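Local structure of protein STE5 (Saccharomyces cerevisiae, 3FZE) at residues A[21-26]-A[111-116]; A[116-121]-A[168-173]; A[93-98]-A[129-134]; A[44-49]-A[176-181]; A[60-65]-A[123-128]. The protein acts as a scaffold in yeast pheromone signalling, its minimal scaffold domain helping the kinase Ste7 to phosphorylate the MAP kinase Fus3. All coordinates share one frame; numbering follows the deposited sequence.

Contact 1 (A[21-26]-A[111-116]); sequences AIILQI and LGIVAV
In I23 the first torsion sets CG1 anti to the carbonyl carbon (chi1 -50°), and a chi2 of 145° carries CD1 on from there. In I113 it is CG2 that stands anti to the backbone N. The two side chains cross obliquely, with I23 CD1 3.7 Å from I113 CG2. The backbones that carry them are neighbouring parallel strands of the vWA-like alpha/beta/alpha fold, in the middle of its six-stranded mixed sheet. Strand 21-26 and strand 111-116 run 10° apart. Pairs A21 with I113, I22 with V114, I23 with A115 and L24 with V116 set the register. Five backbone hydrogen bonds join the strands, from A21 N to G112 O at one end to Q25 N to V116 O at the other. All are nearly straight; I23 N to V114 O measures 2.8 Å.

A21, I23, I113 and A115 lie on one face of the sheet. There A21 CB meets I113 CD1 at 3.7 Å. Y132 and I127, from the loops, pack against this face. I22, L24, V114 and V116 lie on the other face. L24 and V116 run alongside each other. W170 of helix 170-180 covers the L24 and V116 end.

Q25 closes the contact with its amide turned to the loops. Its OE1 bonds to S117 OG and I127 N. On the W170 face, L24 CD2 rests 3.8 Å from V116 CB.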
# COMPACT_ATOMS: atom_id res chain seq x y z
N ALA A 21 -5.32 -5.61 0.09
CA ALA A 21 -5.30 -4.51 1.04
C ALA A 21 -4.04 -3.71 0.77
O ALA A 21 -2.94 -4.25 0.84
CB ALA A 21 -5.29 -5.03 2.46
N ILE A 22 -4.22 -2.43 0.44
CA ILE A 22 -3.10 -1.55 0.11
C ILE A 22 -2.80 -0.65 1.30
O ILE A 22 -3.63 0.17 1.69
CB ILE A 22 -3.44 -0.66 -1.12
CG1 ILE A 22 -4.07 -1.48 -2.25
CG2 ILE A 22 -2.19 0.06 -1.60
CD1 ILE A 22 -3.10 -2.44 -2.94
N ILE A 23 -1.60 -0.78 1.87
CA ILE A 23 -1.21 0.05 3.01
C ILE A 23 -0.11 1.00 2.55
O ILE A 23 0.96 0.56 2.15
CB ILE A 23 -0.76 -0.82 4.20
CG1 ILE A 23 -1.81 -1.90 4.48
CG2 ILE A 23 -0.55 0.05 5.42
CD1 ILE A 23 -1.25 -3.24 4.95
N LEU A 24 -0.40 2.29 2.59
CA LEU A 24 0.50 3.32 2.08
C LEU A 24 0.89 4.29 3.19
O LEU A 24 0.04 4.94 3.79
CB LEU A 24 -0.16 4.10 0.93
CG LEU A 24 -0.66 3.28 -0.26
CD1 LEU A 24 -1.23 4.22 -1.31
CD2 LEU A 24 0.45 2.41 -0.86
N GLN A 25 2.18 4.35 3.48
CA GLN A 25 2.68 5.28 4.47
C GLN A 25 3.38 6.40 3.74
O GLN A 25 4.36 6.17 3.02
CB GLN A 25 3.65 4.56 5.39
CG GLN A 25 4.33 5.48 6.37
CD GLN A 25 5.10 4.71 7.41
OE1 GLN A 25 5.78 3.74 7.09
NE2 GLN A 25 5.00 5.13 8.67
N ILE A 26 2.87 7.62 3.90
CA ILE A 26 3.40 8.76 3.16
C ILE A 26 3.97 9.87 4.04
O ILE A 26 3.28 10.42 4.90
CB ILE A 26 2.34 9.37 2.21
CG1 ILE A 26 1.69 8.27 1.36
CG2 ILE A 26 2.99 10.42 1.32
CD1 ILE A 26 0.54 8.74 0.48
N LEU A 111 -6.10 -12.98 0.58
CA LEU A 111 -5.88 -11.55 0.61
C LEU A 111 -4.41 -11.22 0.36
O LEU A 111 -3.53 -11.66 1.10
CB LEU A 111 -6.33 -11.00 1.96
CG LEU A 111 -6.26 -9.50 2.23
CD1 LEU A 111 -7.06 -8.74 1.19
CD2 LEU A 111 -6.78 -9.23 3.64
N GLY A 112 -4.15 -10.45 -0.69
CA GLY A 112 -2.82 -9.94 -0.96
C GLY A 112 -2.59 -8.65 -0.20
O GLY A 112 -3.43 -7.75 -0.23
N ILE A 113 -1.45 -8.56 0.48
CA ILE A 113 -1.11 -7.38 1.26
C ILE A 113 0.03 -6.63 0.60
O ILE A 113 1.08 -7.21 0.33
CB ILE A 113 -0.71 -7.75 2.70
CG1 ILE A 113 -1.82 -8.54 3.38
CG2 ILE A 113 -0.36 -6.49 3.50
CD1 ILE A 113 -3.09 -7.77 3.51
N VAL A 114 -0.19 -5.34 0.36
CA VAL A 114 0.82 -4.54 -0.30
C VAL A 114 1.13 -3.35 0.60
O VAL A 114 0.29 -2.48 0.79
CB VAL A 114 0.34 -4.04 -1.68
CG1 VAL A 114 1.42 -3.21 -2.36
CG2 VAL A 114 -0.06 -5.23 -2.56
N ALA A 115 2.32 -3.34 1.18
CA ALA A 115 2.73 -2.28 2.09
C ALA A 115 3.82 -1.44 1.45
O ALA A 115 4.90 -1.94 1.15
CB ALA A 115 3.19 -2.86 3.43
N VAL A 116 3.54 -0.16 1.22
CA VAL A 116 4.49 0.72 0.56
C VAL A 116 4.69 1.97 1.42
O VAL A 116 3.73 2.56 1.91
CB VAL A 116 3.99 1.14 -0.84
CG1 VAL A 116 5.10 1.86 -1.60
CG2 VAL A 116 3.49 -0.08 -1.64

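Contact 2 (A[116-121]-A[168-173]); sequences VSNSNM and SSWTFV
W170 puts its indole against V116 and N118, where helix 170-180 packs on the C-terminal end of strand 111-117. This is the helix-on-sheet layer packing of the vWA-like alpha/beta/alpha fold.

V116 CG1 lies 3.5 Å from W170 CZ3, reaching the six-membered ring obliquely. V116 CG2 looks to the next inward residue of the helix, 4.2 Å from V173 CG1. The indole also touches L24 and I26 of strand 19-26, which widens the apolar patch. V116 and N118 both also touch V150 of the neighbouring strand 145-150.

The N118 side chain crosses the indole at about a right angle, its amide plane 65° from the ring plane. Its CG sits between the backbone N and the carbonyl carbon (chi1 73°), and both N118 CB and CG lie 3.6 Å from W170 CZ2. N118 ND2 is near the ring plane at the edge, 3.4 Å from W170 NE1. Both are donors, so no bond joins them. The amide is held elsewhere: N118 OD1 accepts from D27 N.

Hydrogen bonds occur within each segment, not across. S169 is the N-cap of the helix, its OG accepting from F172 N. The backbone O of S169 accepts from V173 N in the first turn. On the strand side S117 makes an ST turn as the chain leaves the sheet. It takes the N-H of S119, with 3.2 Å from S119 N to S117 OG.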
# COMPACT_ATOMS: atom_id res chain seq x y z
N VAL A 116 3.54 -0.16 1.22
CA VAL A 116 4.49 0.72 0.56
C VAL A 116 4.69 1.97 1.42
O VAL A 116 3.73 2.56 1.91
CB VAL A 116 3.99 1.14 -0.84
CG1 VAL A 116 5.10 1.86 -1.60
CG2 VAL A 116 3.49 -0.08 -1.64
N SER A 117 5.95 2.37 1.60
CA SER A 117 6.26 3.52 2.45
C SER A 117 7.44 4.30 1.87
O SER A 117 8.37 3.71 1.31
CB SER A 117 6.58 3.05 3.87
OG SER A 117 6.99 4.13 4.71
N ASN A 118 7.41 5.62 2.00
CA ASN A 118 8.57 6.43 1.62
C ASN A 118 9.20 7.11 2.83
O ASN A 118 10.08 7.96 2.68
CB ASN A 118 8.20 7.48 0.58
CG ASN A 118 7.39 8.61 1.16
OD1 ASN A 118 6.75 8.45 2.20
ND2 ASN A 118 7.40 9.77 0.49
N SER A 119 8.75 6.74 4.03
CA SER A 119 9.21 7.42 5.25
C SER A 119 10.51 6.83 5.80
O SER A 119 10.94 5.77 5.38
CB SER A 119 8.12 7.41 6.33
OG SER A 119 7.81 6.09 6.75
N ASN A 120 11.12 7.54 6.74
CA ASN A 120 12.41 7.12 7.27
C ASN A 120 12.41 5.71 7.85
O ASN A 120 11.44 5.28 8.48
CB ASN A 120 12.90 8.12 8.31
CG ASN A 120 13.22 9.48 7.70
OD1 ASN A 120 13.57 9.58 6.53
ND2 ASN A 120 13.10 10.52 8.51
N MET A 121 13.51 4.99 7.63
CA MET A 121 13.62 3.61 8.09
C MET A 121 13.90 3.52 9.58
O MET A 121 14.95 3.04 10.00
CB MET A 121 14.68 2.86 7.28
CG MET A 121 14.36 2.76 5.80
SD MET A 121 12.86 1.82 5.48
CE MET A 121 13.41 0.18 5.93
N SER A 168 12.31 3.31 -6.93
CA SER A 168 12.74 4.69 -7.17
C SER A 168 11.66 5.73 -6.88
O SER A 168 11.96 6.82 -6.40
CB SER A 168 13.23 4.85 -8.61
OG SER A 168 12.18 4.61 -9.52
N SER A 169 10.41 5.40 -7.18
CA SER A 169 9.33 6.36 -7.02
C SER A 169 7.99 5.70 -6.77
O SER A 169 7.81 4.51 -7.05
CB SER A 169 9.23 7.27 -8.26
OG SER A 169 8.73 6.56 -9.39
N TRP A 170 7.05 6.49 -6.26
CA TRP A 170 5.66 6.06 -6.15
C TRP A 170 5.10 5.68 -7.52
O TRP A 170 4.34 4.71 -7.64
CB TRP A 170 4.80 7.17 -5.54
CG TRP A 170 5.07 7.40 -4.08
CD1 TRP A 170 5.83 8.39 -3.53
CD2 TRP A 170 4.59 6.61 -2.98
NE1 TRP A 170 5.86 8.27 -2.16
CE2 TRP A 170 5.11 7.18 -1.80
CE3 TRP A 170 3.78 5.47 -2.88
CZ2 TRP A 170 4.84 6.66 -0.53
CZ3 TRP A 170 3.51 4.96 -1.62
CH2 TRP A 170 4.04 5.55 -0.46
N THR A 171 5.47 6.44 -8.54
CA THR A 171 4.95 6.20 -9.87
C THR A 171 5.36 4.83 -10.38
O THR A 171 4.53 4.07 -10.89
CB THR A 171 5.40 7.31 -10.84
OG1 THR A 171 4.77 8.54 -10.49
CG2 THR A 171 5.04 6.95 -12.28
N PHE A 172 6.64 4.49 -10.22
CA PHE A 172 7.12 3.20 -10.71
C PHE A 172 6.45 2.04 -10.00
O PHE A 172 5.98 1.10 -10.64
CB PHE A 172 8.64 3.07 -10.60
CG PHE A 172 9.15 1.73 -11.04
CD1 PHE A 172 9.41 1.49 -12.37
CD2 PHE A 172 9.31 0.70 -10.13
CE1 PHE A 172 9.85 0.25 -12.80
CE2 PHE A 172 9.75 -0.54 -10.54
CZ PHE A 172 10.01 -0.77 -11.88
N VAL A 173 6.39 2.11 -8.67
CA VAL A 173 5.76 1.06 -7.88
C VAL A 173 4.30 0.86 -8.25
O VAL A 173 3.86 -0.26 -8.52
CB VAL A 173 5.84 1.37 -6.37
CG1 VAL A 173 5.00 0.38 -5.58
CG2 VAL A 173 7.28 1.34 -5.90

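Contact 3 (A[93-98]-A[129-134]); sequences FSPIWL and FQDYRC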
# COMPACT_ATOMS: atom_id res chain seq x y z
N PHE A 93 -0.73 2.69 13.92
CA PHE A 93 -0.94 1.56 13.03
C PHE A 93 -0.19 0.29 13.44
O PHE A 93 0.95 0.34 13.90
CB PHE A 93 -0.53 1.92 11.60
CG PHE A 93 -0.58 0.76 10.66
CD1 PHE A 93 -1.77 0.41 10.05
CD2 PHE A 93 0.55 -0.02 10.44
CE1 PHE A 93 -1.83 -0.68 9.20
CE2 PHE A 93 0.49 -1.12 9.58
CZ PHE A 93 -0.70 -1.45 8.97
N SER A 94 -0.83 -0.85 13.25
CA SER A 94 -0.16 -2.15 13.29
C SER A 94 -0.94 -3.09 12.39
O SER A 94 -2.13 -2.86 12.14
CB SER A 94 -0.09 -2.72 14.71
OG SER A 94 -1.39 -3.05 15.19
N PRO A 95 -0.28 -4.13 11.89
CA PRO A 95 -1.02 -5.09 11.06
C PRO A 95 -2.19 -5.72 11.82
O PRO A 95 -3.28 -5.83 11.26
CB PRO A 95 0.04 -6.13 10.70
CG PRO A 95 1.32 -5.35 10.69
CD PRO A 95 1.18 -4.35 11.82
N ILE A 96 -1.97 -6.12 13.08
CA ILE A 96 -3.07 -6.70 13.85
C ILE A 96 -4.21 -5.70 14.05
O ILE A 96 -5.38 -6.07 13.96
CB ILE A 96 -2.61 -7.28 15.21
CG1 ILE A 96 -3.78 -8.00 15.89
CG2 ILE A 96 -2.08 -6.19 16.12
CD1 ILE A 96 -4.43 -9.05 15.02
N TRP A 97 -3.87 -4.44 14.31
CA TRP A 97 -4.91 -3.42 14.41
C TRP A 97 -5.72 -3.40 13.11
O TRP A 97 -6.95 -3.38 13.14
CB TRP A 97 -4.34 -2.02 14.67
CG TRP A 97 -5.41 -0.98 14.57
CD1 TRP A 97 -6.25 -0.57 15.57
CD2 TRP A 97 -5.80 -0.25 13.40
NE1 TRP A 97 -7.13 0.37 15.09
CE2 TRP A 97 -6.88 0.58 13.77
CE3 TRP A 97 -5.35 -0.23 12.08
CZ2 TRP A 97 -7.50 1.44 12.86
CZ3 TRP A 97 -5.97 0.63 11.17
CH2 TRP A 97 -7.04 1.44 11.57
N LEU A 98 -5.02 -3.41 11.98
CA LEU A 98 -5.69 -3.37 10.69
C LEU A 98 -6.58 -4.60 10.47
O LEU A 98 -7.72 -4.47 10.02
CB LEU A 98 -4.68 -3.21 9.55
CG LEU A 98 -5.27 -2.97 8.15
CD1 LEU A 98 -5.99 -1.61 8.07
CD2 LEU A 98 -4.18 -3.09 7.08
N PHE A 129 8.66 -2.40 8.99
CA PHE A 129 9.30 -3.21 10.04
C PHE A 129 8.29 -4.07 10.79
O PHE A 129 8.67 -4.85 11.67
CB PHE A 129 10.02 -2.32 11.06
CG PHE A 129 11.25 -1.65 10.53
CD1 PHE A 129 12.50 -2.12 10.85
CD2 PHE A 129 11.14 -0.53 9.72
CE1 PHE A 129 13.64 -1.50 10.36
CE2 PHE A 129 12.27 0.09 9.23
CZ PHE A 129 13.52 -0.39 9.55
N GLN A 130 7.01 -3.93 10.48
CA GLN A 130 5.97 -4.47 11.35
C GLN A 130 5.65 -5.91 10.97
O GLN A 130 6.05 -6.38 9.91
CB GLN A 130 4.74 -3.56 11.33
CG GLN A 130 5.03 -2.17 11.90
CD GLN A 130 3.90 -1.18 11.72
OE1 GLN A 130 2.78 -1.55 11.36
NE2 GLN A 130 4.19 0.11 11.95
N ASP A 131 4.96 -6.63 11.86
CA ASP A 131 4.70 -8.04 11.61
C ASP A 131 3.32 -8.28 11.01
O ASP A 131 2.29 -8.06 11.66
CB ASP A 131 4.96 -8.91 12.85
CG ASP A 131 3.87 -8.78 13.90
OD1 ASP A 131 3.21 -7.72 13.96
OD2 ASP A 131 3.69 -9.74 14.68
N TYR A 132 3.31 -8.72 9.76
CA TYR A 132 2.08 -8.95 9.03
C TYR A 132 1.59 -10.38 9.28
O TYR A 132 0.68 -10.88 8.63
CB TYR A 132 2.28 -8.59 7.56
CG TYR A 132 2.47 -7.08 7.41
CD1 TYR A 132 3.71 -6.50 7.68
CD2 TYR A 132 1.41 -6.25 7.08
CE1 TYR A 132 3.89 -5.12 7.58
CE2 TYR A 132 1.59 -4.87 6.97
CZ TYR A 132 2.83 -4.31 7.23
OH TYR A 132 3.01 -2.95 7.12
N ARG A 133 2.26 -10.98 10.26
CA ARG A 133 1.78 -12.12 11.04
C ARG A 133 0.33 -12.54 10.83
O ARG A 133 0.06 -13.62 10.32
CB ARG A 133 1.99 -11.82 12.53
N CYS A 134 -0.58 -11.68 11.25
CA CYS A 134 -1.99 -12.01 11.40
C CYS A 134 -2.73 -12.24 10.09
O CYS A 134 -3.85 -12.75 10.09
CB CYS A 134 -2.67 -10.86 12.13
SG CYS A 134 -2.21 -9.28 11.36
O HOH W 1 0.76 -6.71 14.24
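P95 sits over one face of the Y132 ring. Its CG is 3.6 Å from the ring centroid and 7° off the normal, a CH-pi contact over the centre. P95 CB also lies 3.9 Å from C134 SG, and I96 CD1 meets C134 CB at 3.8 Å.

P95 is the first residue of helix 95-102. S94 is the N-cap, with its OG accepting from W97 N. This helix is packed here by the irregular loop between strands 111-117 and 145-150 of the vWA-like fold. Water 1 bridges the two: it accepts from I96 N and donates to D131 OD1 at 2.7 Å.

Q130 packs its CB on P95 CD, at 3.7 Å. Its NE2 bonds to N63 OD1, while its OE1 is buried with no polar partner in the model. Y132 OH bonds to I127 O. An alanine in place of Y132 would probably leave P95 CG without its ring face and I127 O without this hydroxyl partner. The Y132 side chain also touches I23 of strand 19-26.

Contact 4 (A[44-49]-A[176-181]); sequences LKALTI and TLCYSF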
# COMPACT_ATOMS: atom_id res chain seq x y z
N LEU A 44 -5.35 3.57 -7.02
CA LEU A 44 -6.39 3.01 -6.17
C LEU A 44 -7.69 2.89 -6.98
O LEU A 44 -8.37 1.87 -6.91
CB LEU A 44 -6.58 3.82 -4.89
CG LEU A 44 -5.45 3.75 -3.86
CD1 LEU A 44 -5.74 4.68 -2.69
CD2 LEU A 44 -5.28 2.33 -3.35
N LYS A 45 -8.03 3.91 -7.75
CA LYS A 45 -9.23 3.84 -8.59
C LYS A 45 -9.13 2.70 -9.61
O LYS A 45 -10.06 1.91 -9.77
CB LYS A 45 -9.49 5.18 -9.29
CG LYS A 45 -9.86 6.32 -8.35
CD LYS A 45 -11.32 6.27 -7.92
CE LYS A 45 -12.25 6.60 -9.08
NZ LYS A 45 -13.66 6.80 -8.63
N ALA A 46 -7.99 2.61 -10.28
CA ALA A 46 -7.82 1.60 -11.33
C ALA A 46 -7.97 0.18 -10.78
O ALA A 46 -8.62 -0.67 -11.40
CB ALA A 46 -6.48 1.77 -12.02
N LEU A 47 -7.39 -0.05 -9.61
CA LEU A 47 -7.39 -1.38 -9.00
C LEU A 47 -8.79 -1.86 -8.66
O LEU A 47 -9.04 -3.06 -8.65
CB LEU A 47 -6.48 -1.40 -7.77
CG LEU A 47 -4.99 -1.43 -8.10
CD1 LEU A 47 -4.13 -1.02 -6.91
CD2 LEU A 47 -4.62 -2.84 -8.60
N THR A 48 -9.71 -0.94 -8.40
CA THR A 48 -11.10 -1.35 -8.13
C THR A 48 -11.82 -1.94 -9.34
O THR A 48 -12.83 -2.61 -9.18
CB THR A 48 -11.97 -0.22 -7.55
OG1 THR A 48 -12.11 0.83 -8.52
CG2 THR A 48 -11.40 0.31 -6.24
N ILE A 49 -11.30 -1.70 -10.55
CA ILE A 49 -11.87 -2.34 -11.74
C ILE A 49 -11.77 -3.86 -11.60
O ILE A 49 -12.68 -4.59 -11.98
CB ILE A 49 -11.14 -1.89 -13.02
CG1 ILE A 49 -11.37 -0.40 -13.28
CG2 ILE A 49 -11.57 -2.74 -14.23
CD1 ILE A 49 -10.45 0.16 -14.34
N THR A 176 3.65 -0.19 -11.91
CA THR A 176 4.00 -1.60 -12.04
C THR A 176 2.91 -2.48 -11.45
O THR A 176 2.52 -3.49 -12.04
CB THR A 176 5.35 -1.93 -11.36
OG1 THR A 176 6.39 -1.19 -12.01
CG2 THR A 176 5.64 -3.43 -11.50
N LEU A 177 2.39 -2.07 -10.30
CA LEU A 177 1.33 -2.83 -9.67
C LEU A 177 0.09 -2.88 -10.56
O LEU A 177 -0.45 -3.96 -10.84
CB LEU A 177 1.00 -2.22 -8.30
CG LEU A 177 -0.16 -2.88 -7.55
CD1 LEU A 177 0.17 -4.33 -7.19
CD2 LEU A 177 -0.50 -2.06 -6.31
N CYS A 178 -0.36 -1.72 -11.03
CA CYS A 178 -1.59 -1.67 -11.82
C CYS A 178 -1.46 -2.38 -13.16
O CYS A 178 -2.34 -3.14 -13.57
CB CYS A 178 -2.01 -0.22 -12.06
SG CYS A 178 -2.65 0.51 -10.56
N TYR A 179 -0.35 -2.11 -13.85
CA TYR A 179 -0.16 -2.67 -15.17
C TYR A 179 0.03 -4.19 -15.13
O TYR A 179 -0.38 -4.88 -16.05
CB TYR A 179 0.98 -1.96 -15.93
CG TYR A 179 0.50 -0.70 -16.61
CD1 TYR A 179 0.14 0.42 -15.85
CD2 TYR A 179 0.37 -0.64 -17.98
CE1 TYR A 179 -0.32 1.57 -16.48
CE2 TYR A 179 -0.08 0.50 -18.62
CZ TYR A 179 -0.43 1.60 -17.85
OH TYR A 179 -0.88 2.74 -18.50
N SER A 180 0.63 -4.70 -14.06
CA SER A 180 0.80 -6.14 -13.92
C SER A 180 -0.56 -6.84 -13.88
O SER A 180 -0.68 -7.99 -14.29
CB SER A 180 1.60 -6.49 -12.66
OG SER A 180 2.95 -6.08 -12.78
N PHE A 181 -1.58 -6.12 -13.41
CA PHE A 181 -2.94 -6.65 -13.42
C PHE A 181 -3.74 -6.30 -14.68
O PHE A 181 -4.93 -6.61 -14.78
CB PHE A 181 -3.69 -6.21 -12.15
CG PHE A 181 -3.24 -6.91 -10.91
CD1 PHE A 181 -3.64 -8.21 -10.64
CD2 PHE A 181 -2.40 -6.28 -10.00
CE1 PHE A 181 -3.22 -8.86 -9.50
CE2 PHE A 181 -1.98 -6.93 -8.86
CZ PHE A 181 -2.39 -8.22 -8.61
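Helices 44-49 and 176-180 run nearly the same way, 20° apart, with their axes 10.0 Å from each other at closest approach. The backbones are nearest at L47 and C178, whose CA atoms are 6.5 Å apart. No hydrogen bond crosses between the segments.

L47 makes most of the contact. Its CG lies anti to the carbonyl carbon (chi1 -76°) and 3.9 Å from C178 SG. Beyond it the two methyls divide. L47 CD1 meets L177 CD2 at 3.8 Å, the two leucine side chains crossing at about a right angle. L47 CD2 approaches the F181 ring obliquely, 4.3 Å from F181 CD2.

Both helices belong to the same helical layer of the alpha/beta/alpha sandwich, and the pair packs on the central sheet, where I22 touches L44. A46 adds a looser contact, its CB 4.3 Å from C178 SG. L54 and L183 also pack on L47. F181 stands just after helix 170-180 and makes an edge-to-face stack with F51. Within helix 176-180, S180 OG bonds to T176 O, which also accepts from S180 N. The two donors come from opposite faces of that carbonyl plane.

Contact 5 (A[60-65]-A[123-128]); sequences DRNNYV and AKKSIL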
# COMPACT_ATOMS: atom_id res chain seq x y z
N ASP A 60 0.67 7.96 8.39
CA ASP A 60 1.64 9.06 8.31
C ASP A 60 3.05 8.63 8.71
O ASP A 60 3.29 7.48 9.09
CB ASP A 60 1.15 10.34 9.03
CG ASP A 60 1.26 10.28 10.56
OD1 ASP A 60 1.94 9.40 11.11
OD2 ASP A 60 0.65 11.16 11.21
N ARG A 61 4.00 9.55 8.60
CA ARG A 61 5.40 9.20 8.82
C ARG A 61 5.72 8.83 10.26
O ARG A 61 6.77 8.24 10.53
CB ARG A 61 6.33 10.31 8.33
CG ARG A 61 6.20 11.61 9.07
CD ARG A 61 7.07 12.66 8.39
NE ARG A 61 7.09 13.92 9.13
CZ ARG A 61 7.81 14.98 8.78
NH1 ARG A 61 8.58 14.93 7.70
NH2 ARG A 61 7.77 16.08 9.51
N ASN A 62 4.82 9.15 11.18
CA ASN A 62 4.96 8.77 12.58
C ASN A 62 4.08 7.60 12.99
O ASN A 62 3.86 7.36 14.19
CB ASN A 62 4.71 9.98 13.47
CG ASN A 62 5.74 11.04 13.27
OD1 ASN A 62 6.93 10.77 13.38
ND2 ASN A 62 5.30 12.25 12.94
N ASN A 63 3.58 6.87 11.99
CA ASN A 63 2.82 5.63 12.19
C ASN A 63 1.39 5.81 12.70
O ASN A 63 0.79 4.88 13.25
CB ASN A 63 3.59 4.64 13.07
CG ASN A 63 3.05 3.23 12.94
OD1 ASN A 63 2.82 2.75 11.82
ND2 ASN A 63 2.83 2.57 14.07
N TYR A 64 0.84 7.00 12.48
CA TYR A 64 -0.57 7.24 12.78
C TYR A 64 -1.48 6.95 11.59
O TYR A 64 -1.21 7.36 10.46
CB TYR A 64 -0.80 8.68 13.23
CG TYR A 64 -0.16 8.96 14.56
CD1 TYR A 64 -0.80 8.58 15.74
CD2 TYR A 64 1.08 9.56 14.64
CE1 TYR A 64 -0.21 8.81 16.97
CE2 TYR A 64 1.68 9.80 15.87
CZ TYR A 64 1.02 9.42 17.03
OH TYR A 64 1.61 9.66 18.26
N VAL A 65 -2.58 6.26 11.88
CA VAL A 65 -3.56 5.90 10.85
C VAL A 65 -4.35 7.14 10.47
O VAL A 65 -4.94 7.79 11.33
CB VAL A 65 -4.54 4.83 11.36
CG1 VAL A 65 -5.64 4.56 10.31
CG2 VAL A 65 -3.80 3.55 11.72
N ALA A 123 12.64 1.81 13.03
CA ALA A 123 11.94 0.57 13.36
C ALA A 123 10.55 0.78 13.97
O ALA A 123 9.63 0.02 13.69
CB ALA A 123 12.80 -0.30 14.28
N LYS A 124 10.41 1.82 14.79
CA LYS A 124 9.15 2.04 15.50
C LYS A 124 8.15 2.90 14.74
O LYS A 124 7.01 3.05 15.17
CB LYS A 124 9.40 2.64 16.89
CG LYS A 124 9.99 1.65 17.89
CD LYS A 124 10.20 2.29 19.25
CE LYS A 124 10.86 1.33 20.23
NZ LYS A 124 10.06 0.08 20.41
N LYS A 125 8.56 3.46 13.60
CA LYS A 125 7.66 4.34 12.86
C LYS A 125 7.30 3.83 11.46
O LYS A 125 6.23 4.15 10.96
CB LYS A 125 8.24 5.74 12.75
CG LYS A 125 8.38 6.45 14.07
CD LYS A 125 8.85 7.87 13.86
CE LYS A 125 9.14 8.55 15.20
NZ LYS A 125 7.91 8.71 16.03
N SER A 126 8.19 3.07 10.84
CA SER A 126 7.96 2.61 9.47
C SER A 126 7.10 1.35 9.45
O SER A 126 7.38 0.39 10.16
CB SER A 126 9.30 2.37 8.77
OG SER A 126 9.13 1.59 7.60
N ILE A 127 6.05 1.35 8.63
CA ILE A 127 5.20 0.16 8.52
C ILE A 127 5.95 -1.05 7.96
O ILE A 127 5.49 -2.20 8.07
CB ILE A 127 3.93 0.44 7.66
CG1 ILE A 127 4.31 0.66 6.19
CG2 ILE A 127 3.15 1.64 8.21
CD1 ILE A 127 3.12 0.67 5.23
N LEU A 128 7.12 -0.82 7.38
CA LEU A 128 7.86 -1.90 6.73
C LEU A 128 8.57 -2.82 7.74
O LEU A 128 9.00 -3.92 7.38
CB LEU A 128 8.86 -1.33 5.71
CG LEU A 128 8.29 -0.38 4.64
CD1 LEU A 128 9.39 0.21 3.78
CD2 LEU A 128 7.29 -1.11 3.77
O HOH W 2 5.37 7.61 16.56
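A type I beta turn, D60 to N63, links strands 55-60 and 65-68 of the vWA-like fold and meets the loop that follows strand 111-117. K125 and N63 carry most of the contact. The K125 side chain runs alongside N62, with K125 CB 3.7 Å from R61 O. The chain is extended until it bends at chi4 (-65°), which sets NZ near the turn. K125 NZ makes a weak hydrogen bond to N62 OD1 at 3.5 Å. Water 2 makes a second link: it accepts from K125 NZ and donates to N62 O, 2.8 Å away. An alanine at K125 would probably leave N62 OD1 and water 2 without their ammonium partner and open a gap beside the turn.

N63 has positive phi and points its CB toward the loop, 3.4 Å from K125 O. Its amide is held by neighbours: ND2 bonds to F93 O and Q92 OE1. Q25 NE2 bonds to both D60 O and K125 O, so one strand amide ties the turn to the loop.

The turn is also braced from within. D60 OD1 forms an Asx turn with N62 N and accepts from Y64 N too. The two N-H groups reach it from opposite faces of the carboxylate plane. On the loop side S126 makes an ST turn to L128 N. I127 CG2 lies 3.8 Å from N63 OD1.

Contact 1 is the core, its centre about 2 Å from that of the chain, and it is the one built on strand-to-strand hydrogen bonds. Contacts 2 and 4 are buried too. Contact 4 is apolar packing, and contact 2 adds an amide against an indole; neither has a hydrogen bond across. They share helix 170-180, contact 2 near its start and contact 4 at its end. Contacts 3 and 5 are only partly buried, and each uses a bridging water. Both draw on the loop after strand 111-117, and their centres lie about 11 Å apart. Contact 4 is on the opposite side of the chain's centre from both. Q25 of contact 1 reaches the segments of contacts 2 and 5, tying sheet to loops.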